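Local coordinates for dally-like protein (Drosophila melanogaster, PDB 3ODN) that acts in Hedgehog signalling as a glypican, probably a heparan sulfate proteoglycan of the cell surface, the piece here being its largely helical protein core, at residues Q60-H65 and N250-C255; K150-L155 and E163-C168; D141-T146 and I295-A300. The protein carries 2 engineered substitutions. All blocks are in the same frame, centred on the assembly; numbering follows the deposited sequence.

Contact 1: residues Q60-H65 and N250-C255; sequences QQLEGH and NVIKGC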
loop_
_atom_site.group_PDB
_atom_site.type_symbol
_atom_site.label_atom_id
_atom_site.label_comp_id
_atom_site.label_asym_id
_atom_site.label_seq_id
_atom_site.Cartn_x
_atom_site.Cartn_y
_atom_site.Cartn_z
ATOM N N GLN A 60 33.786 2.593 0.303
ATOM C CA GLN A 60 33.035 3.657 -0.375
ATOM C C GLN A 60 32.459 3.261 -1.743
ATOM O O GLN A 60 31.566 3.948 -2.239
ATOM C CB GLN A 60 33.877 4.947 -0.463
ATOM C CG GLN A 60 34.250 5.521 0.907
ATOM C CD GLN A 60 34.620 6.981 0.856
ATOM O OE1 GLN A 60 35.803 7.351 0.894
ATOM N NE2 GLN A 60 33.607 7.846 0.803
ATOM N N GLN A 61 32.956 2.161 -2.345
ATOM C CA GLN A 61 32.475 1.649 -3.630
ATOM C C GLN A 61 31.152 0.943 -3.417
ATOM O O GLN A 61 30.185 1.240 -4.122
ATOM C CB GLN A 61 33.492 0.692 -4.269
ATOM C CG GLN A 61 34.485 1.384 -5.192
ATOM C CD GLN A 61 35.693 0.522 -5.466
ATOM O OE1 GLN A 61 35.591 -0.572 -6.023
ATOM N NE2 GLN A 61 36.868 1.000 -5.083
ATOM N N LEU A 62 31.108 0.024 -2.425
ATOM C CA LEU A 62 29.912 -0.734 -2.061
ATOM C C LEU A 62 28.886 0.169 -1.389
ATOM O O LEU A 62 27.714 0.119 -1.770
ATOM C CB LEU A 62 30.267 -1.943 -1.165
ATOM C CG LEU A 62 29.096 -2.799 -0.622
ATOM C CD1 LEU A 62 28.338 -3.505 -1.740
ATOM C CD2 LEU A 62 29.596 -3.810 0.387
ATOM N N GLU A 63 29.315 0.994 -0.400
ATOM C CA GLU A 63 28.431 1.929 0.319
ATOM C C GLU A 63 27.766 2.924 -0.655
ATOM O O GLU A 63 26.597 3.276 -0.474
ATOM C CB GLU A 63 29.194 2.678 1.443
ATOM C CG GLU A 63 29.467 1.843 2.690
ATOM C CD GLU A 63 29.487 2.611 4.001
ATOM O OE1 GLU A 63 28.544 2.441 4.812
ATOM O OE2 GLU A 63 30.447 3.386 4.218
ATOM N N GLY A 64 28.518 3.307 -1.694
ATOM C CA GLY A 64 28.099 4.212 -2.759
ATOM C C GLY A 64 27.049 3.613 -3.667
ATOM O O GLY A 64 25.965 4.193 -3.807
ATOM N N HIS A 65 27.350 2.423 -4.273
ATOM C CA HIS A 65 26.413 1.705 -5.154
ATOM C C HIS A 65 25.098 1.373 -4.428
ATOM O O HIS A 65 24.040 1.546 -5.023
ATOM C CB HIS A 65 27.032 0.437 -5.783
ATOM C CG HIS A 65 27.954 0.680 -6.953
ATOM N ND1 HIS A 65 27.506 1.275 -8.128
ATOM C CD2 HIS A 65 29.260 0.337 -7.114
ATOM C CE1 HIS A 65 28.558 1.305 -8.940
ATOM N NE2 HIS A 65 29.629 0.739 -8.380
ATOM N N ASN A 250 29.177 -14.030 -2.193
ATOM C CA ASN A 250 29.269 -14.481 -0.796
ATOM C C ASN A 250 29.808 -13.396 0.099
ATOM O O ASN A 250 29.262 -13.201 1.187
ATOM C CB ASN A 250 30.103 -15.763 -0.651
ATOM C CG ASN A 250 29.318 -17.057 -0.743
ATOM O OD1 ASN A 250 28.082 -17.078 -0.797
ATOM N ND2 ASN A 250 30.018 -18.177 -0.743
ATOM N N VAL A 251 30.832 -12.650 -0.365
ATOM C CA VAL A 251 31.433 -11.531 0.374
ATOM C C VAL A 251 30.385 -10.446 0.558
ATOM O O VAL A 251 30.101 -10.072 1.700
ATOM C CB VAL A 251 32.753 -11.008 -0.275
ATOM C CG1 VAL A 251 33.144 -9.615 0.217
ATOM C CG2 VAL A 251 33.896 -12.000 -0.082
ATOM N N ILE A 252 29.758 -9.997 -0.552
ATOM C CA ILE A 252 28.735 -8.940 -0.512
ATOM C C ILE A 252 27.471 -9.315 0.292
ATOM O O ILE A 252 26.944 -8.452 0.997
ATOM C CB ILE A 252 28.534 -8.210 -1.875
ATOM C CG1 ILE A 252 29.885 -7.598 -2.322
ATOM C CG2 ILE A 252 27.484 -7.098 -1.761
ATOM C CD1 ILE A 252 30.034 -7.341 -3.725
ATOM N N LYS A 253 27.066 -10.609 0.282
ATOM C CA LYS A 253 25.957 -11.117 1.108
ATOM C C LYS A 253 26.303 -10.955 2.622
ATOM O O LYS A 253 25.448 -10.551 3.414
ATOM C CB LYS A 253 25.640 -12.591 0.790
ATOM C CG LYS A 253 24.851 -12.818 -0.489
ATOM C CD LYS A 253 24.124 -14.163 -0.472
ATOM C CE LYS A 253 23.501 -14.513 -1.800
ATOM N NZ LYS A 253 22.410 -13.571 -2.199
ATOM N N GLY A 254 27.559 -11.240 2.986
ATOM C CA GLY A 254 28.054 -11.094 4.352
ATOM C C GLY A 254 28.118 -9.648 4.814
ATOM O O GLY A 254 27.882 -9.364 5.997
ATOM N N CYS A 255 28.457 -8.724 3.880
ATOM C CA CYS A 255 28.510 -7.274 4.120
ATOM C C CYS A 255 27.112 -6.758 4.427
ATOM O O CYS A 255 26.917 -6.027 5.405
ATOM C CB CYS A 255 29.099 -6.548 2.915
ATOM S SG CYS A 255 30.880 -6.770 2.707
#
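Leu62 and Ile252 mark the closest backbone approach of two helical segments, their CA atoms lying 8.4 Å apart. Segment 60-65 is an interior piece of the long helix 48-106, whereas 250-255 forms the final turns of helix 245-255. Each keeps its own helical bonding: His65 N donates to Gln61 O at 3.1 Å, and Cys255 N to Val251 O at 3.0 Å. No hydrogen bond passes between the segments, so the evidence for the contact is purely apolar, a modest 117 Å² of buried surface summed over both sides.

Leu62 does the work for its helix. With CG anti to the backbone N (chi1 176°), its two methyls fork onto separate partners. CD1 meets CG2 of Ile252 at 3.7 Å, the two side chains running alongside in opposite senses. The other methyl, CD2, rests against CB of Cys255 at 3.8 Å and lies 4.0 Å from its SG. Ile252 and Cys255 are three residues apart, which puts both on the face of their helix turned toward Leu62.

This is the cysteine-rich end of the elongated glypican core, where three of the four disulfides seen in the structure gather. Cys255 SG is bonded to Cys223, so the sulfur beside Leu62 is fixed to helix 222-231, and Leu227 of that same helix also touches Leu62. Ile252 packs on Cys427, which is disulfide-linked to Cys248, while Val426 of helix 422-428 touches both Leu62 and Ile252. The three residues that meet are all buried. At the start of segment 250-255, the amide of buried Asn250 is satisfied by residues of the non-helical chain after helix 422-428: OD1 accepts from Thr456 N, and ND2 is hydrogen-bonded to Tyr451 OH.

Contact 2: residues K150-L155 and E163-C168; sequences KMFTVL and ENYMRC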
loop_
_atom_site.group_PDB
_atom_site.type_symbol
_atom_site.label_atom_id
_atom_site.label_comp_id
_atom_site.label_asym_id
_atom_site.label_seq_id
_atom_site.Cartn_x
_atom_site.Cartn_y
_atom_site.Cartn_z
ATOM N N LYS A 150 -35.996 11.775 7.375
ATOM C CA LYS A 150 -36.285 12.964 6.576
ATOM C C LYS A 150 -37.311 12.630 5.502
ATOM O O LYS A 150 -38.276 13.366 5.331
ATOM C CB LYS A 150 -35.008 13.490 5.887
ATOM C CG LYS A 150 -33.947 14.058 6.815
ATOM C CD LYS A 150 -34.324 15.368 7.483
ATOM C CE LYS A 150 -33.104 16.015 8.083
ATOM N NZ LYS A 150 -32.143 16.447 7.033
ATOM N N MET A 151 -37.093 11.520 4.786
ATOM C CA MET A 151 -37.956 11.072 3.697
ATOM C C MET A 151 -39.317 10.575 4.152
ATOM O O MET A 151 -40.286 10.767 3.419
ATOM C CB MET A 151 -37.254 10.026 2.832
ATOM C CG MET A 151 -36.243 10.618 1.891
ATOM S SD MET A 151 -35.479 9.356 0.875
ATOM C CE MET A 151 -36.862 8.978 -0.240
ATOM N N PHE A 152 -39.402 9.942 5.347
ATOM C CA PHE A 152 -40.682 9.471 5.868
ATOM C C PHE A 152 -41.549 10.693 6.166
ATOM O O PHE A 152 -42.693 10.753 5.708
ATOM C CB PHE A 152 -40.511 8.570 7.111
ATOM C CG PHE A 152 -41.825 8.092 7.695
ATOM C CD1 PHE A 152 -42.441 8.788 8.730
ATOM C CD2 PHE A 152 -42.486 6.991 7.157
ATOM C CE1 PHE A 152 -43.685 8.384 9.230
ATOM C CE2 PHE A 152 -43.727 6.578 7.667
ATOM C CZ PHE A 152 -44.315 7.277 8.700
ATOM N N THR A 153 -40.982 11.676 6.896
ATOM C CA THR A 153 -41.644 12.927 7.253
ATOM C C THR A 153 -42.112 13.706 6.033
ATOM O O THR A 153 -43.277 14.051 5.986
ATOM C CB THR A 153 -40.822 13.757 8.243
ATOM O OG1 THR A 153 -39.432 13.662 7.944
ATOM C CG2 THR A 153 -41.044 13.328 9.663
ATOM N N VAL A 154 -41.237 13.917 5.029
ATOM C CA VAL A 154 -41.542 14.617 3.774
ATOM C C VAL A 154 -42.812 14.030 3.098
ATOM O O VAL A 154 -43.746 14.782 2.792
ATOM C CB VAL A 154 -40.303 14.644 2.822
ATOM C CG1 VAL A 154 -40.683 15.040 1.396
ATOM C CG2 VAL A 154 -39.222 15.576 3.350
ATOM N N LEU A 155 -42.838 12.690 2.891
ATOM C CA LEU A 155 -43.955 11.964 2.280
ATOM C C LEU A 155 -45.247 12.115 3.100
ATOM O O LEU A 155 -46.315 12.358 2.531
ATOM C CB LEU A 155 -43.589 10.478 2.138
ATOM C CG LEU A 155 -44.694 9.532 1.669
ATOM C CD1 LEU A 155 -44.692 9.395 0.162
ATOM C CD2 LEU A 155 -44.550 8.182 2.308
ATOM N N GLU A 163 -40.944 13.878 18.669
ATOM C CA GLU A 163 -39.673 13.199 18.920
ATOM C C GLU A 163 -39.856 11.708 19.278
ATOM O O GLU A 163 -39.068 10.871 18.822
ATOM C CB GLU A 163 -38.882 13.930 20.021
ATOM C CG GLU A 163 -37.372 13.733 19.912
ATOM C CD GLU A 163 -36.515 14.231 21.064
ATOM O OE1 GLU A 163 -36.863 15.269 21.675
ATOM O OE2 GLU A 163 -35.466 13.599 21.327
ATOM N N ASN A 164 -40.888 11.387 20.085
ATOM C CA ASN A 164 -41.194 10.016 20.516
ATOM C C ASN A 164 -41.636 9.145 19.348
ATOM O O ASN A 164 -41.248 7.975 19.295
ATOM C CB ASN A 164 -42.246 9.996 21.631
ATOM C CG ASN A 164 -41.868 10.788 22.864
ATOM O OD1 ASN A 164 -40.855 10.521 23.524
ATOM N ND2 ASN A 164 -42.699 11.765 23.213
ATOM N N TYR A 165 -42.421 9.721 18.400
ATOM C CA TYR A 165 -42.873 8.983 17.217
ATOM C C TYR A 165 -41.695 8.648 16.288
ATOM O O TYR A 165 -41.516 7.478 15.956
ATOM C CB TYR A 165 -44.001 9.707 16.444
ATOM C CG TYR A 165 -44.761 8.778 15.514
ATOM C CD1 TYR A 165 -45.947 8.172 15.917
ATOM C CD2 TYR A 165 -44.270 8.472 14.246
ATOM C CE1 TYR A 165 -46.639 7.303 15.074
ATOM C CE2 TYR A 165 -44.940 7.586 13.405
ATOM C CZ TYR A 165 -46.119 6.997 13.825
ATOM O OH TYR A 165 -46.789 6.132 12.994
ATOM N N MET A 166 -40.891 9.663 15.902
ATOM C CA MET A 166 -39.741 9.503 15.008
ATOM C C MET A 166 -38.653 8.551 15.513
ATOM O O MET A 166 -37.987 7.922 14.694
ATOM C CB MET A 166 -39.185 10.854 14.531
ATOM C CG MET A 166 -40.141 11.627 13.595
ATOM S SD MET A 166 -40.985 10.665 12.289
ATOM C CE MET A 166 -39.611 10.281 11.199
ATOM N N ARG A 167 -38.526 8.393 16.855
ATOM C CA ARG A 167 -37.589 7.469 17.495
ATOM C C ARG A 167 -38.016 6.023 17.223
ATOM O O ARG A 167 -37.152 5.170 17.006
ATOM C CB ARG A 167 -37.510 7.726 19.008
ATOM C CG ARG A 167 -36.297 8.546 19.429
ATOM C CD ARG A 167 -36.170 8.659 20.939
ATOM N NE ARG A 167 -36.781 9.890 21.452
ATOM C CZ ARG A 167 -37.764 9.930 22.349
ATOM N NH1 ARG A 167 -38.257 8.807 22.857
ATOM N NH2 ARG A 167 -38.256 11.096 22.748
ATOM N N CYS A 168 -39.350 5.759 17.217
ATOM C CA CYS A 168 -39.962 4.446 16.939
ATOM C C CYS A 168 -39.710 4.059 15.476
ATOM O O CYS A 168 -39.431 2.897 15.177
ATOM C CB CYS A 168 -41.457 4.473 17.265
ATOM S SG CYS A 168 -42.396 3.047 16.637
#
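The rings of Phe152 and Tyr165 meet obliquely, CE1 of the phenylalanine lying 4.4 Å from CE2 of the tyrosine. Met166 also reaches the Phe152 ring at a slant, its CE 4.0 Å from CD1. Phe161, in the loop joining the two helices, brings a third ring against both aromatics. The remaining flat group, the Arg167 guanidinium, belongs to the outer side of segment 163-168: Glu163 O sits 3.4 Å above one face and Asn164 CA slightly higher over the same face, both offset toward the rim, while Glu163 CD lies in plane at the edge. NH2 of Arg167 donates to Asn164 OD1 over 2.8 Å, approaching from above the carbonyl plane. This bond, with a weak one from NH1 to the same oxygen, ties the group to its own helix.

Met166 reaches into the gap between the backbones. Its chain is bent twice, at chi2 (-43°) and chi3 (-70°), and this folding delivers the thioether to Thr153 as well as to the ring. CG2 of Thr153 lies 3.7 Å from Met166 CE, and equally near its SD. The sulfur stands 5.5 Å from the Phe152 ring centroid, well off the normal, an oblique Met-aromatic contact. Polar ends turn elsewhere: Thr153 OG1 is hydrogen-bonded to Gln149 O in its own helix, and Tyr165 OH to Gly320 O.

Helix 308-318 extends the apolar cluster, Val315 touching both Phe152 and Tyr165, and the disulfide from Cys168 to Cys319 anchors helix 163-176 just past helix 308-318. Axes 11.5 Å apart at closest approach and N-to-C directions at 120° describe consecutive helices joined by a short loop, a methionine and aromatic rings packed between them, at one end of the glypican helical core.

Contact 3: residues D141-T146 and I295-A300; sequences DKFFNT and IKISEA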
loop_
_atom_site.group_PDB
_atom_site.type_symbol
_atom_site.label_atom_id
_atom_site.label_comp_id
_atom_site.label_asym_id
_atom_site.label_seq_id
_atom_site.Cartn_x
_atom_site.Cartn_y
_atom_site.Cartn_z
ATOM N N ASP A 141 -24.443 3.933 8.360
ATOM C CA ASP A 141 -25.618 3.545 9.159
ATOM C C ASP A 141 -26.391 4.784 9.574
ATOM O O ASP A 141 -27.603 4.830 9.376
ATOM C CB ASP A 141 -25.221 2.694 10.397
ATOM C CG ASP A 141 -24.804 1.232 10.120
ATOM O OD1 ASP A 141 -24.696 0.850 8.924
ATOM O OD2 ASP A 141 -24.554 0.486 11.099
ATOM N N LYS A 142 -25.680 5.814 10.086
ATOM C CA LYS A 142 -26.270 7.078 10.523
ATOM C C LYS A 142 -26.891 7.866 9.381
ATOM O O LYS A 142 -27.988 8.399 9.563
ATOM C CB LYS A 142 -25.274 7.932 11.330
ATOM C CG LYS A 142 -25.326 7.622 12.819
ATOM C CD LYS A 142 -23.957 7.723 13.486
ATOM C CE LYS A 142 -24.013 7.223 14.908
ATOM N NZ LYS A 142 -22.739 7.470 15.623
ATOM N N PHE A 143 -26.202 7.910 8.205
ATOM C CA PHE A 143 -26.613 8.617 6.991
ATOM C C PHE A 143 -27.973 8.135 6.453
ATOM O O PHE A 143 -28.896 8.942 6.291
ATOM C CB PHE A 143 -25.500 8.521 5.906
ATOM C CG PHE A 143 -25.970 8.813 4.505
ATOM C CD1 PHE A 143 -26.201 10.121 4.091
ATOM C CD2 PHE A 143 -26.213 7.781 3.605
ATOM C CE1 PHE A 143 -26.681 10.390 2.811
ATOM C CE2 PHE A 143 -26.718 8.051 2.336
ATOM C CZ PHE A 143 -26.946 9.354 1.950
ATOM N N PHE A 144 -28.078 6.819 6.189
ATOM C CA PHE A 144 -29.267 6.147 5.702
ATOM C C PHE A 144 -30.379 6.195 6.747
ATOM O O PHE A 144 -31.561 6.226 6.377
ATOM C CB PHE A 144 -28.932 4.697 5.310
ATOM C CG PHE A 144 -28.302 4.517 3.952
ATOM C CD1 PHE A 144 -28.988 4.867 2.798
ATOM C CD2 PHE A 144 -27.058 3.922 3.823
ATOM C CE1 PHE A 144 -28.422 4.657 1.537
ATOM C CE2 PHE A 144 -26.488 3.720 2.559
ATOM C CZ PHE A 144 -27.168 4.100 1.427
ATOM N N ASN A 145 -30.019 6.253 8.046
ATOM C CA ASN A 145 -31.017 6.397 9.115
ATOM C C ASN A 145 -31.664 7.813 9.060
ATOM O O ASN A 145 -32.891 7.957 9.176
ATOM C CB ASN A 145 -30.396 6.117 10.491
ATOM C CG ASN A 145 -31.443 6.036 11.576
ATOM O OD1 ASN A 145 -32.031 4.971 11.837
ATOM N ND2 ASN A 145 -31.731 7.179 12.201
ATOM N N THR A 146 -30.811 8.843 8.885
ATOM C CA THR A 146 -31.172 10.258 8.778
ATOM C C THR A 146 -31.970 10.465 7.478
ATOM O O THR A 146 -32.972 11.177 7.489
ATOM C CB THR A 146 -29.882 11.129 8.807
ATOM O OG1 THR A 146 -29.136 10.856 10.008
ATOM C CG2 THR A 146 -30.167 12.639 8.685
ATOM N N ILE A 295 -25.820 7.596 -8.343
ATOM C CA ILE A 295 -26.743 6.608 -8.929
ATOM C C ILE A 295 -27.175 5.594 -7.862
ATOM O O ILE A 295 -28.355 5.279 -7.782
ATOM C CB ILE A 295 -26.130 5.931 -10.200
ATOM C CG1 ILE A 295 -25.990 6.933 -11.365
ATOM C CG2 ILE A 295 -26.915 4.684 -10.650
ATOM C CD1 ILE A 295 -24.605 6.942 -12.033
ATOM N N LYS A 296 -26.234 5.102 -7.032
ATOM C CA LYS A 296 -26.533 4.131 -5.958
ATOM C C LYS A 296 -27.441 4.749 -4.882
ATOM O O LYS A 296 -28.318 4.068 -4.362
ATOM C CB LYS A 296 -25.245 3.602 -5.315
ATOM C CG LYS A 296 -24.342 2.812 -6.250
ATOM C CD LYS A 296 -22.887 2.827 -5.728
ATOM C CE LYS A 296 -22.030 1.700 -6.254
ATOM N NZ LYS A 296 -21.658 0.717 -5.191
ATOM N N ILE A 297 -27.233 6.033 -4.557
ATOM C CA ILE A 297 -28.033 6.717 -3.544
ATOM C C ILE A 297 -29.430 7.113 -4.085
ATOM O O ILE A 297 -30.418 6.975 -3.356
ATOM C CB ILE A 297 -27.216 7.798 -2.746
ATOM C CG1 ILE A 297 -26.031 7.125 -2.017
ATOM C CG2 ILE A 297 -28.105 8.609 -1.753
ATOM C CD1 ILE A 297 -25.012 7.998 -1.525
ATOM N N SER A 298 -29.523 7.504 -5.384
ATOM C CA SER A 298 -30.806 7.835 -6.034
ATOM C C SER A 298 -31.699 6.578 -6.141
ATOM O O SER A 298 -32.920 6.656 -5.961
ATOM C CB SER A 298 -30.578 8.442 -7.418
ATOM O OG SER A 298 -30.104 7.484 -8.353
ATOM N N GLU A 299 -31.069 5.420 -6.416
ATOM C CA GLU A 299 -31.734 4.124 -6.522
ATOM C C GLU A 299 -32.283 3.658 -5.167
ATOM O O GLU A 299 -33.376 3.100 -5.136
ATOM C CB GLU A 299 -30.848 3.090 -7.248
ATOM C CG GLU A 299 -30.824 3.347 -8.756
ATOM C CD GLU A 299 -29.930 2.514 -9.662
ATOM O OE1 GLU A 299 -28.927 1.935 -9.180
ATOM O OE2 GLU A 299 -30.212 2.496 -10.882
ATOM N N ALA A 300 -31.595 3.990 -4.046
ATOM C CA ALA A 300 -32.081 3.725 -2.679
ATOM C C ALA A 300 -33.307 4.645 -2.384
ATOM O O ALA A 300 -34.294 4.204 -1.789
ATOM C CB ALA A 300 -30.975 3.994 -1.677
#
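Phe143 and Ile297 form the first of two apolar contacts between the segments, which no hydrogen bond crosses. They meet across the gap, each extended from its own helix: CG2 of the isoleucine meets CZ of the phenylalanine at 4.0 Å, in the plane of the ring and at its edge. A chi1 of 161° swings the Phe143 ring away from its own backbone N and out across the gap. The second pair is Phe144 and Ala300, whose CA atoms give the closest backbone approach, 9.2 Å; CE1 of Phe144 reaches the CB of Ala300 obliquely at 4.2 Å. All four residues are buried, and the segments cover 139 Å² of one another, both sides summed.

Within segment 141-146 the two rings also touch each other. Phe143 CE2 lies 3.8 Å above the Phe144 ring plane, over its centre, so the neighbouring phenylalanines support each other while each engages a separate residue of the opposing helix.

Hydrogen bonds stay inside each helix. Thr146 OG1 donates to Lys142 O at 2.7 Å from 37° out of the carbonyl plane, and Thr146 N reaches the same oxygen from the opposite face, so two donors of one residue grip it. In the partner helix, Ile295 O accepts from Ser298 OG at 2.9 Å and from Glu299 N at 3.0 Å, both on the same face. The two hydroxyls are thus satisfied by the backbone one turn back.

The contact joins helix 136-155 to helix 293-306 within the helical bundle. Helix 115-131 flanks it, with Val117 and Leu121 against Phe143 and Phe118 against Ile297. Phe99 and Phe103 of the long helix 48-106 also reach Ile297, while helix 182-214 supplies Pro183 and Leu186 to Phe144 and Val182 to Ala300.

From the N terminus, 60-65 on helix 48-106 comes first, and the segment that meets it, 250-255, closes contact 1. Within that excursion helix 136-155 supplies 141-146 and then 150-155. The latter is met almost at once by 163-168, so contact 2 closes a short loop lying within the spans of both other contacts. Contact 3 closes last, at 295-300, beyond the end of contact 1; their segments therefore alternate and the two cross. Contact 1 joins the long helix 48-106 to helix 245-255 at one end, while contacts 2 and 3, centres about 16 Å apart, join helix 136-155 to helices 163-176 and 293-306 toward the other.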